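Local atomic coordinates of De novo designed protein Foldit4 (Synthetic construct, PDB entry 6WI5), a protein that has no known natural function, being a de novo Foldit design that folds into a small protein of two helices packed on a four-stranded antiparallel sheet. Residues A[7-12]-A[78-83]; A[37-42]-A[50-55]; A[26-31]-A[67-72]. One frame throughout, in Å; residues are numbered along the deposited sequence. Where two conformers were deposited one is given.

Interaction 1 (A[7-12]-A[78-83]); sequences IRIRVQ and KNSEVE
I7 meets V82 on the helix-facing side of the sheet, CG2 lying against CG1 at 3.7 Å while the two side chains run side by side and point the same way. CG2 of I7 is anti to the backbone N, which directs this methyl to the neighbouring strand. R8 is paired with E83 in both directions: R8 N gives a hydrogen bond to E83 O at 2.9 Å, and E83 N gives one to R8 O. On the other face of the sheet the two side chains form a stacked salt bridge. OE1 of E83 sits over the centre of the R8 guanidinium, 3.2 Å from NH2, with the carboxylate and guanidinium planes only 17° apart; no N-H points at it, and the attraction is probably of charge alone. A water accepts from R8 NE and donates to R8 O at 2.9 Å, making a weak further bond to E81 O. An alanine in place of R8 would probably leave the E83 carboxylate without this stacked cation and the water with one support fewer. I9 turns back to the helices and stands in a non-hydrogen-bonded pair with V82, its CG2 4.3 Å from V82 CG2; branched apolar residues suit this covered face, where I9 also meets L20, I24 and I73. R10 N donates to E81 O at 2.9 Å. Beyond it the aliphatic parts of R10 and E81 run alongside each other, CB to CB 3.9 Å, both on the face of R8 and E83, where long charged residues can reach solvent. Strand 3-11 thus takes up the edge strand 81-87, the pairing of first and last strands that belongs to a ferredoxin-like beta-alpha-beta-beta-alpha-beta fold.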
loop_
_atom_site.group_PDB
_atom_site.type_symbol
_atom_site.label_atom_id
_atom_site.label_comp_id
_atom_site.label_asym_id
_atom_site.label_seq_id
_atom_site.Cartn_x
_atom_site.Cartn_y
_atom_site.Cartn_z
ATOM N N ILE A 7 4.653 -1.543 -1.464
ATOM C CA ILE A 7 3.542 -1.964 -2.309
ATOM C C ILE A 7 3.484 -1.038 -3.514
ATOM O O ILE A 7 3.416 0.186 -3.358
ATOM C CB ILE A 7 2.209 -1.948 -1.541
ATOM C CG1 ILE A 7 2.326 -2.758 -0.250
ATOM C CG2 ILE A 7 1.087 -2.494 -2.411
ATOM C CD1 ILE A 7 1.077 -2.728 0.598
ATOM N N ARG A 8 3.516 -1.620 -4.709
ATOM C CA ARG A 8 3.432 -0.873 -5.957
ATOM C C ARG A 8 2.124 -1.232 -6.646
ATOM O O ARG A 8 1.863 -2.410 -6.908
ATOM C CB ARG A 8 4.619 -1.182 -6.867
ATOM C CG ARG A 8 4.614 -0.401 -8.173
ATOM C CD ARG A 8 5.700 -0.899 -9.111
ATOM N NE ARG A 8 5.462 -2.278 -9.532
ATOM C CZ ARG A 8 6.308 -2.992 -10.266
ATOM N NH1 ARG A 8 7.457 -2.460 -10.661
ATOM N NH2 ARG A 8 6.009 -4.238 -10.604
ATOM N N ILE A 9 1.310 -0.222 -6.939
ATOM C CA ILE A 9 -0.013 -0.414 -7.522
ATOM C C ILE A 9 -0.052 0.305 -8.862
ATOM O O ILE A 9 0.170 1.520 -8.927
ATOM C CB ILE A 9 -1.121 0.106 -6.594
ATOM C CG1 ILE A 9 -0.931 -0.446 -5.182
ATOM C CG2 ILE A 9 -2.493 -0.266 -7.144
ATOM C CD1 ILE A 9 -1.278 0.541 -4.100
ATOM N N ARG A 10 -0.340 -0.441 -9.925
ATOM C CA ARG A 10 -0.519 0.136 -11.253
ATOM C C ARG A 10 -1.987 0.511 -11.423
ATOM O O ARG A 10 -2.860 -0.363 -11.444
ATOM C CB ARG A 10 -0.068 -0.839 -12.337
ATOM C CG ARG A 10 1.433 -0.845 -12.575
ATOM C CD ARG A 10 1.816 -1.804 -13.691
ATOM N NE ARG A 10 2.748 -1.196 -14.637
ATOM C CZ ARG A 10 2.379 -0.595 -15.765
ATOM N NH1 ARG A 10 3.292 -0.068 -16.569
ATOM N NH2 ARG A 10 1.095 -0.524 -16.089
ATOM N N VAL A 11 -2.257 1.808 -11.540
ATOM C CA VAL A 11 -3.614 2.326 -11.669
ATOM C C VAL A 11 -3.880 2.640 -13.133
ATOM O O VAL A 11 -3.022 3.201 -13.827
ATOM C CB VAL A 11 -3.819 3.572 -10.785
ATOM C CG1 VAL A 11 -5.286 3.972 -10.759
ATOM C CG2 VAL A 11 -3.307 3.312 -9.377
ATOM N N GLN A 12 -5.074 2.278 -13.606
ATOM C CA GLN A 12 -5.412 2.471 -15.012
ATOM C C GLN A 12 -5.486 3.954 -15.362
ATOM O O GLN A 12 -4.768 4.433 -16.247
ATOM C CB GLN A 12 -6.735 1.772 -15.333
ATOM N N LYS A 78 -10.773 -4.357 -9.573
ATOM C CA LYS A 78 -10.511 -5.792 -9.601
ATOM C C LYS A 78 -9.261 -6.125 -10.408
ATOM O O LYS A 78 -8.537 -7.069 -10.068
ATOM C CB LYS A 78 -11.735 -6.518 -10.165
ATOM C CG LYS A 78 -11.482 -7.922 -10.688
ATOM C CD LYS A 78 -12.755 -8.507 -11.279
ATOM C CE LYS A 78 -13.365 -7.567 -12.311
ATOM N NZ LYS A 78 -14.674 -8.064 -12.817
ATOM N N ASN A 79 -8.983 -5.360 -11.462
ATOM C CA ASN A 79 -7.868 -5.634 -12.358
ATOM C C ASN A 79 -6.592 -4.893 -11.967
ATOM O O ASN A 79 -5.710 -4.711 -12.814
ATOM C CB ASN A 79 -8.255 -5.283 -13.796
ATOM C CG ASN A 79 -9.437 -6.090 -14.293
ATOM O OD1 ASN A 79 -9.576 -7.271 -13.975
ATOM N ND2 ASN A 79 -10.301 -5.453 -15.077
ATOM N N SER A 80 -6.470 -4.468 -10.711
ATOM C CA SER A 80 -5.281 -3.744 -10.282
ATOM C C SER A 80 -4.072 -4.670 -10.235
ATOM O O SER A 80 -4.137 -5.771 -9.679
ATOM C CB SER A 80 -5.506 -3.107 -8.912
ATOM O OG SER A 80 -6.221 -1.891 -9.027
ATOM N N GLU A 81 -2.967 -4.217 -10.822
ATOM C CA GLU A 81 -1.695 -4.924 -10.762
ATOM C C GLU A 81 -0.932 -4.431 -9.537
ATOM O O GLU A 81 -0.629 -3.238 -9.432
ATOM C CB GLU A 81 -0.894 -4.684 -12.041
ATOM C CG GLU A 81 -0.237 -5.921 -12.628
ATOM C CD GLU A 81 0.451 -5.634 -13.951
ATOM O OE1 GLU A 81 -0.227 -5.157 -14.887
ATOM O OE2 GLU A 81 1.674 -5.874 -14.050
ATOM N N VAL A 82 -0.631 -5.349 -8.621
ATOM C CA VAL A 82 0.012 -5.026 -7.353
ATOM C C VAL A 82 1.261 -5.881 -7.197
ATOM O O VAL A 82 1.239 -7.086 -7.474
ATOM C CB VAL A 82 -0.942 -5.246 -6.160
ATOM C CG1 VAL A 82 -0.263 -4.855 -4.858
ATOM C CG2 VAL A 82 -2.229 -4.462 -6.354
ATOM N N GLU A 83 2.349 -5.257 -6.755
ATOM C CA GLU A 83 3.583 -5.960 -6.429
ATOM C C GLU A 83 3.964 -5.612 -4.998
ATOM O O GLU A 83 3.963 -4.435 -4.623
ATOM C CB GLU A 83 4.717 -5.581 -7.387
ATOM C CG GLU A 83 5.974 -6.426 -7.221
ATOM C CD GLU A 83 7.123 -5.955 -8.094
ATOM O OE1 GLU A 83 7.605 -4.821 -7.887
ATOM O OE2 GLU A 83 7.541 -6.718 -8.991
HETATM O O HOH W 1 2.394 -3.261 -9.610
#

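Interaction 2 (A[37-42]-A[50-55]); sequences VHVETR and VHVRIR
H38 and R53, and then E40 and H51, each make a hydrogen-bonded antiparallel pair, and four backbone bonds join the strands. R53 N to H38 O measures 2.9 Å and H51 N to E40 O 2.7 Å. Between these pairs the CA-H groups of V37, V39, V50 and V52 point at carbonyl oxygens opposite, adding weak contacts.

Apolar contacts fill the face that carries V37, V39, V50, V52 and I54. V37 places CG1 in the crowded position between backbone N and carbonyl carbon (chi1 62°), leaving CG2 to meet V52 CG1 at 3.9 Å and I54 CG1 at 4.0 Å. V39 CG1 touches V50 CG1 at 4.2 Å. Beta-branched residues favour extended backbones and suit this face.

Flat polar groups occupy the other face. The guanidinium of R42 lies flat on the H51 ring, centres 4.1 Å apart and planes at 20°, offset toward the rim. R42 NE makes a salt bridge to E40 OE2 that is modelled doubtfully short, and NH2 adds a weak bond to the same oxygen. H51 NE2 is held by a hydrogen bond from outside the pair, with E49 OE1. R53 NH2 comes over one face of the H38 ring, 3.1 Å from ND1, at an angle too poor for a hydrogen bond, the planes 17° apart. A water in the plane of that ring donates to R53 O.

These strands form a beta hairpin. V37 and V39 meet helix 17-31, I54 meets helix 59-76, and strand 47-56 pairs on its other side with strand 3-11, leaving 36-44 outermost in the sheet.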
loop_
_atom_site.group_PDB
_atom_site.type_symbol
_atom_site.label_atom_id
_atom_site.label_comp_id
_atom_site.label_asym_id
_atom_site.label_seq_id
_atom_site.Cartn_x
_atom_site.Cartn_y
_atom_site.Cartn_z
ATOM N N VAL A 37 4.028 5.177 7.495
ATOM C CA VAL A 37 3.576 4.988 6.120
ATOM C C VAL A 37 3.994 6.192 5.284
ATOM O O VAL A 37 3.938 7.337 5.746
ATOM C CB VAL A 37 2.048 4.760 6.050
ATOM C CG1 VAL A 37 1.285 5.977 6.570
ATOM C CG2 VAL A 37 1.621 4.414 4.632
ATOM N N HIS A 38 4.436 5.924 4.057
ATOM C CA HIS A 38 4.749 6.953 3.076
ATOM C C HIS A 38 4.150 6.549 1.737
ATOM O O HIS A 38 4.228 5.382 1.342
ATOM C CB HIS A 38 6.264 7.163 2.927
ATOM C CG HIS A 38 6.937 7.654 4.172
ATOM N ND1 HIS A 38 7.400 6.804 5.152
ATOM C CD2 HIS A 38 7.227 8.908 4.594
ATOM C CE1 HIS A 38 7.947 7.512 6.125
ATOM N NE2 HIS A 38 7.854 8.792 5.811
ATOM N N VAL A 39 3.552 7.514 1.044
ATOM C CA VAL A 39 2.873 7.276 -0.222
ATOM C C VAL A 39 3.506 8.152 -1.293
ATOM O O VAL A 39 3.762 9.339 -1.065
ATOM C CB VAL A 39 1.358 7.553 -0.111
ATOM C CG1 VAL A 39 0.675 7.338 -1.452
ATOM C CG2 VAL A 39 0.734 6.666 0.955
ATOM N N GLU A 40 3.757 7.562 -2.462
ATOM C CA GLU A 40 4.360 8.271 -3.583
ATOM C C GLU A 40 3.654 7.878 -4.872
ATOM O O GLU A 40 3.428 6.691 -5.124
ATOM C CB GLU A 40 5.861 7.967 -3.690
ATOM C CG GLU A 40 6.519 8.511 -4.952
ATOM C CD GLU A 40 7.978 8.115 -5.068
ATOM O OE1 GLU A 40 8.724 8.278 -4.080
ATOM O OE2 GLU A 40 8.378 7.631 -6.149
ATOM N N THR A 41 3.287 8.874 -5.671
ATOM C CA THR A 41 2.660 8.653 -6.965
ATOM C C THR A 41 3.669 8.918 -8.071
ATOM O O THR A 41 4.417 9.898 -8.023
ATOM C CB THR A 41 1.435 9.551 -7.156
ATOM O OG1 THR A 41 1.837 10.925 -7.126
ATOM C CG2 THR A 41 0.419 9.303 -6.061
ATOM N N ARG A 42 3.688 8.035 -9.065
ATOM C CA ARG A 42 4.584 8.153 -10.209
ATOM C C ARG A 42 3.773 8.054 -11.491
ATOM O O ARG A 42 3.012 7.099 -11.675
ATOM C CB ARG A 42 5.668 7.071 -10.184
ATOM C CG ARG A 42 6.565 7.104 -8.956
ATOM C CD ARG A 42 7.685 6.082 -9.076
ATOM N NE ARG A 42 8.485 5.995 -7.858
ATOM C CZ ARG A 42 9.552 5.215 -7.723
ATOM N NH1 ARG A 42 9.950 4.454 -8.734
ATOM N NH2 ARG A 42 10.223 5.194 -6.580
ATOM N N VAL A 50 1.204 3.890 -7.854
ATOM C CA VAL A 50 1.133 4.311 -6.459
ATOM C C VAL A 50 2.072 3.430 -5.648
ATOM O O VAL A 50 1.941 2.199 -5.657
ATOM C CB VAL A 50 -0.303 4.226 -5.918
ATOM C CG1 VAL A 50 -0.338 4.631 -4.452
ATOM C CG2 VAL A 50 -1.233 5.106 -6.743
ATOM N N HIS A 51 3.019 4.054 -4.957
ATOM C CA HIS A 51 4.004 3.349 -4.144
ATOM C C HIS A 51 3.717 3.625 -2.676
ATOM O O HIS A 51 3.674 4.786 -2.256
ATOM C CB HIS A 51 5.425 3.780 -4.505
ATOM C CG HIS A 51 5.849 3.373 -5.882
ATOM N ND1 HIS A 51 6.819 2.423 -6.111
ATOM C CD2 HIS A 51 5.425 3.782 -7.102
ATOM C CE1 HIS A 51 6.980 2.267 -7.414
ATOM N NE2 HIS A 51 6.147 3.079 -8.037
ATOM N N VAL A 52 3.521 2.560 -1.903
ATOM C CA VAL A 52 3.250 2.649 -0.473
ATOM C C VAL A 52 4.363 1.916 0.259
ATOM O O VAL A 52 4.596 0.726 0.008
ATOM C CB VAL A 52 1.881 2.055 -0.109
ATOM C CG1 VAL A 52 1.585 2.273 1.367
ATOM C CG2 VAL A 52 0.786 2.655 -0.978
ATOM N N ARG A 53 5.047 2.616 1.158
ATOM C CA ARG A 53 6.072 2.018 2.002
ATOM C C ARG A 53 5.618 2.066 3.454
ATOM O O ARG A 53 5.227 3.127 3.954
ATOM C CB ARG A 53 7.416 2.730 1.839
ATOM C CG ARG A 53 8.551 2.045 2.580
ATOM C CD ARG A 53 9.892 2.688 2.277
ATOM N NE ARG A 53 9.923 4.096 2.654
ATOM C CZ ARG A 53 10.164 4.535 3.886
ATOM N NH1 ARG A 53 10.389 3.670 4.865
ATOM N NH2 ARG A 53 10.175 5.836 4.139
ATOM N N ILE A 54 5.666 0.917 4.122
ATOM C CA ILE A 54 5.194 0.769 5.494
ATOM C C ILE A 54 6.307 0.145 6.322
ATOM O O ILE A 54 6.897 -0.861 5.914
ATOM C CB ILE A 54 3.918 -0.094 5.565
ATOM C CG1 ILE A 54 2.780 0.569 4.790
ATOM C CG2 ILE A 54 3.509 -0.325 7.005
ATOM C CD1 ILE A 54 1.523 -0.269 4.723
ATOM N N ARG A 55 6.593 0.739 7.477
ATOM C CA ARG A 55 7.613 0.242 8.391
ATOM C C ARG A 55 6.985 -0.027 9.751
ATOM O O ARG A 55 6.215 0.796 10.258
ATOM C CB ARG A 55 8.768 1.239 8.534
ATOM C CG ARG A 55 9.648 1.379 7.302
ATOM C CD ARG A 55 11.074 1.726 7.707
ATOM N NE ARG A 55 11.132 2.927 8.535
ATOM C CZ ARG A 55 11.759 4.046 8.190
ATOM N NH1 ARG A 55 12.401 4.119 7.032
ATOM N NH2 ARG A 55 11.753 5.091 9.006
HETATM O O HOH W 2 7.568 4.326 5.729
#

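Interaction 3 (A[26-31]-A[67-72]); sequences EEVKRE and ERILRE
The guanidinium of R68 is met at its edge, near its plane, by E31 OE2 and by the backbone E27 O, with E31 CB there too. R68 NH1 donates to E31 OE2 at 3.2 Å, on the anti side of that carboxylate, whose other oxygen pairs with R64. R68 bends about CG-CD (chi3 71°), which carries NE to E27 OE1 for a second salt bridge; its 2.4 Å is too short to be taken at face value. The carboxylate of E27 stands steeply to the guanidinium, planes 63° apart. R30 NH2 holds E27 OE2 at 3.2 Å, making a four-residue network. E27 OE2 also lies 3.5 Å from E72 OE2, the two carboxylate planes nearly parallel but at different levels; this repulsion is probably eased by R30 on E27 and by R23 on E72 OE1. An arginine suits the middle because its several N-H groups can serve two acidic partners at once. On the sheet side V28 CG2 touches I69 CD1 at 4.2 Å, while the salt bridges of E27 lie farther from the sheet. Two roughly antiparallel helices, the axes of these segments 10.1 Å apart at closest, are the helical layer of a ferredoxin-like fold.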
loop_
_atom_site.group_PDB
_atom_site.type_symbol
_atom_site.label_atom_id
_atom_site.label_comp_id
_atom_site.label_asym_id
_atom_site.label_seq_id
_atom_site.Cartn_x
_atom_site.Cartn_y
_atom_site.Cartn_z
ATOM N N GLU A 26 -6.525 5.109 5.240
ATOM C CA GLU A 26 -7.544 4.814 6.241
ATOM C C GLU A 26 -7.299 3.460 6.892
ATOM O O GLU A 26 -7.486 3.308 8.104
ATOM C CB GLU A 26 -8.933 4.863 5.605
ATOM C CG GLU A 26 -9.464 6.268 5.398
ATOM C CD GLU A 26 -10.715 6.293 4.547
ATOM O OE1 GLU A 26 -11.001 5.273 3.885
ATOM O OE2 GLU A 26 -11.412 7.328 4.542
ATOM N N GLU A 27 -6.878 2.467 6.107
ATOM C CA GLU A 27 -6.592 1.155 6.676
ATOM C C GLU A 27 -5.361 1.195 7.572
ATOM O O GLU A 27 -5.305 0.495 8.588
ATOM C CB GLU A 27 -6.417 0.122 5.564
ATOM C CG GLU A 27 -7.686 -0.147 4.772
ATOM C CD GLU A 27 -8.814 -0.682 5.635
ATOM O OE1 GLU A 27 -8.530 -1.370 6.638
ATOM O OE2 GLU A 27 -9.988 -0.412 5.309
ATOM N N VAL A 28 -4.363 2.005 7.211
ATOM C CA VAL A 28 -3.199 2.169 8.075
ATOM C C VAL A 28 -3.597 2.846 9.380
ATOM O O VAL A 28 -3.113 2.483 10.457
ATOM C CB VAL A 28 -2.097 2.954 7.338
ATOM C CG1 VAL A 28 -0.920 3.219 8.265
ATOM C CG2 VAL A 28 -1.642 2.196 6.100
ATOM N N LYS A 29 -4.491 3.834 9.302
ATOM C CA LYS A 29 -4.963 4.518 10.501
ATOM C C LYS A 29 -5.755 3.577 11.401
ATOM O O LYS A 29 -5.646 3.647 12.631
ATOM C CB LYS A 29 -5.814 5.725 10.103
ATOM C CG LYS A 29 -6.383 6.516 11.265
ATOM C CD LYS A 29 -7.476 7.459 10.784
ATOM C CE LYS A 29 -7.991 8.342 11.907
ATOM N NZ LYS A 29 -6.992 9.369 12.307
ATOM N N ARG A 30 -6.558 2.691 10.807
ATOM C CA ARG A 30 -7.351 1.758 11.602
ATOM C C ARG A 30 -6.475 0.739 12.317
ATOM O O ARG A 30 -6.832 0.274 13.406
ATOM C CB ARG A 30 -8.373 1.046 10.714
ATOM C CG ARG A 30 -9.499 1.942 10.223
ATOM C CD ARG A 30 -10.376 1.223 9.210
ATOM N NE ARG A 30 -11.537 2.024 8.832
ATOM C CZ ARG A 30 -12.423 1.666 7.908
ATOM N NH1 ARG A 30 -13.451 2.458 7.631
ATOM N NH2 ARG A 30 -12.284 0.519 7.261
ATOM N N GLU A 31 -5.332 0.382 11.729
ATOM C CA GLU A 31 -4.450 -0.601 12.351
ATOM C C GLU A 31 -3.832 -0.048 13.630
ATOM O O GLU A 31 -4.086 -0.556 14.728
ATOM C CB GLU A 31 -3.368 -1.031 11.359
ATOM C CG GLU A 31 -2.416 -2.086 11.891
ATOM C CD GLU A 31 -3.135 -3.310 12.423
ATOM O OE1 GLU A 31 -2.995 -3.605 13.629
ATOM O OE2 GLU A 31 -3.845 -3.975 11.638
ATOM N N GLU A 67 -2.559 -7.553 3.977
ATOM C CA GLU A 67 -3.687 -8.293 3.416
ATOM C C GLU A 67 -4.944 -7.438 3.368
ATOM O O GLU A 67 -5.740 -7.543 2.428
ATOM C CB GLU A 67 -3.937 -9.566 4.225
ATOM C CG GLU A 67 -2.798 -10.561 4.161
ATOM C CD GLU A 67 -2.433 -10.931 2.738
ATOM O OE1 GLU A 67 -3.352 -11.094 1.907
ATOM O OE2 GLU A 67 -1.224 -11.052 2.448
ATOM N N ARG A 68 -5.144 -6.587 4.374
ATOM C CA ARG A 68 -6.315 -5.717 4.375
ATOM C C ARG A 68 -6.201 -4.650 3.294
ATOM O O ARG A 68 -7.196 -4.305 2.646
ATOM C CB ARG A 68 -6.494 -5.085 5.755
ATOM C CG ARG A 68 -7.939 -4.789 6.110
ATOM C CD ARG A 68 -8.105 -4.467 7.588
ATOM N NE ARG A 68 -7.533 -3.171 7.946
ATOM C CZ ARG A 68 -6.416 -3.012 8.650
ATOM N NH1 ARG A 68 -5.744 -4.070 9.084
ATOM N NH2 ARG A 68 -5.975 -1.793 8.925
ATOM N N ILE A 69 -4.991 -4.127 3.077
ATOM C CA ILE A 69 -4.771 -3.161 2.004
ATOM C C ILE A 69 -5.030 -3.804 0.648
ATOM O O ILE A 69 -5.676 -3.211 -0.225
ATOM C CB ILE A 69 -3.347 -2.580 2.097
ATOM C CG1 ILE A 69 -3.233 -1.635 3.295
ATOM C CG2 ILE A 69 -2.966 -1.870 0.805
ATOM C CD1 ILE A 69 -1.828 -1.132 3.542
ATOM N N LEU A 70 -4.543 -5.033 0.452
ATOM C CA LEU A 70 -4.736 -5.705 -0.829
ATOM C C LEU A 70 -6.214 -5.954 -1.106
ATOM O O LEU A 70 -6.659 -5.866 -2.257
ATOM C CB LEU A 70 -3.954 -7.018 -0.862
ATOM C CG LEU A 70 -2.433 -6.882 -0.767
ATOM C CD1 LEU A 70 -1.754 -8.231 -0.938
ATOM C CD2 LEU A 70 -1.918 -5.882 -1.789
ATOM N N ARG A 71 -6.994 -6.266 -0.066
ATOM C CA ARG A 71 -8.430 -6.458 -0.256
ATOM C C ARG A 71 -9.115 -5.148 -0.632
ATOM O O ARG A 71 -10.006 -5.130 -1.491
ATOM C CB ARG A 71 -9.062 -7.038 1.010
ATOM C CG ARG A 71 -8.600 -8.439 1.375
ATOM C CD ARG A 71 -9.449 -8.998 2.510
ATOM N NE ARG A 71 -8.786 -10.094 3.210
ATOM C CZ ARG A 71 -8.099 -9.948 4.338
ATOM N NH1 ARG A 71 -7.526 -10.998 4.910
ATOM N NH2 ARG A 71 -7.987 -8.749 4.898
ATOM N N GLU A 72 -8.710 -4.045 -0.001
ATOM C CA GLU A 72 -9.301 -2.752 -0.335
ATOM C C GLU A 72 -8.904 -2.302 -1.733
ATOM O O GLU A 72 -9.697 -1.651 -2.423
ATOM C CB GLU A 72 -8.893 -1.703 0.700
ATOM C CG GLU A 72 -9.381 -1.998 2.108
ATOM C CD GLU A 72 -10.896 -2.012 2.217
ATOM O OE1 GLU A 72 -11.564 -1.343 1.400
ATOM O OE2 GLU A 72 -11.419 -2.695 3.124
#

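Interactions 1 and 2 belong to one sheet: strands 3-11 and 47-56 are neighbours, with I7 N 2.7 Å from V52 O and I9 O 2.8 Å from V50 N, so the two contacts, centres 13 Å apart, run on through shared backbone pairing. Interaction 3 ties together the helices on the apolar face of that sheet. Its I69 CD1 meets I54 CD1 of interaction 2 at 3.7 Å, and V28 CG1 meets V37 CG1 at 3.9 Å; toward interaction 1, L70 CD2 lies 3.6 Å from V82 CG1. Along the chain interaction 2 nests inside interaction 3, and interaction 3 inside interaction 1, which closes the fold from first strand to last.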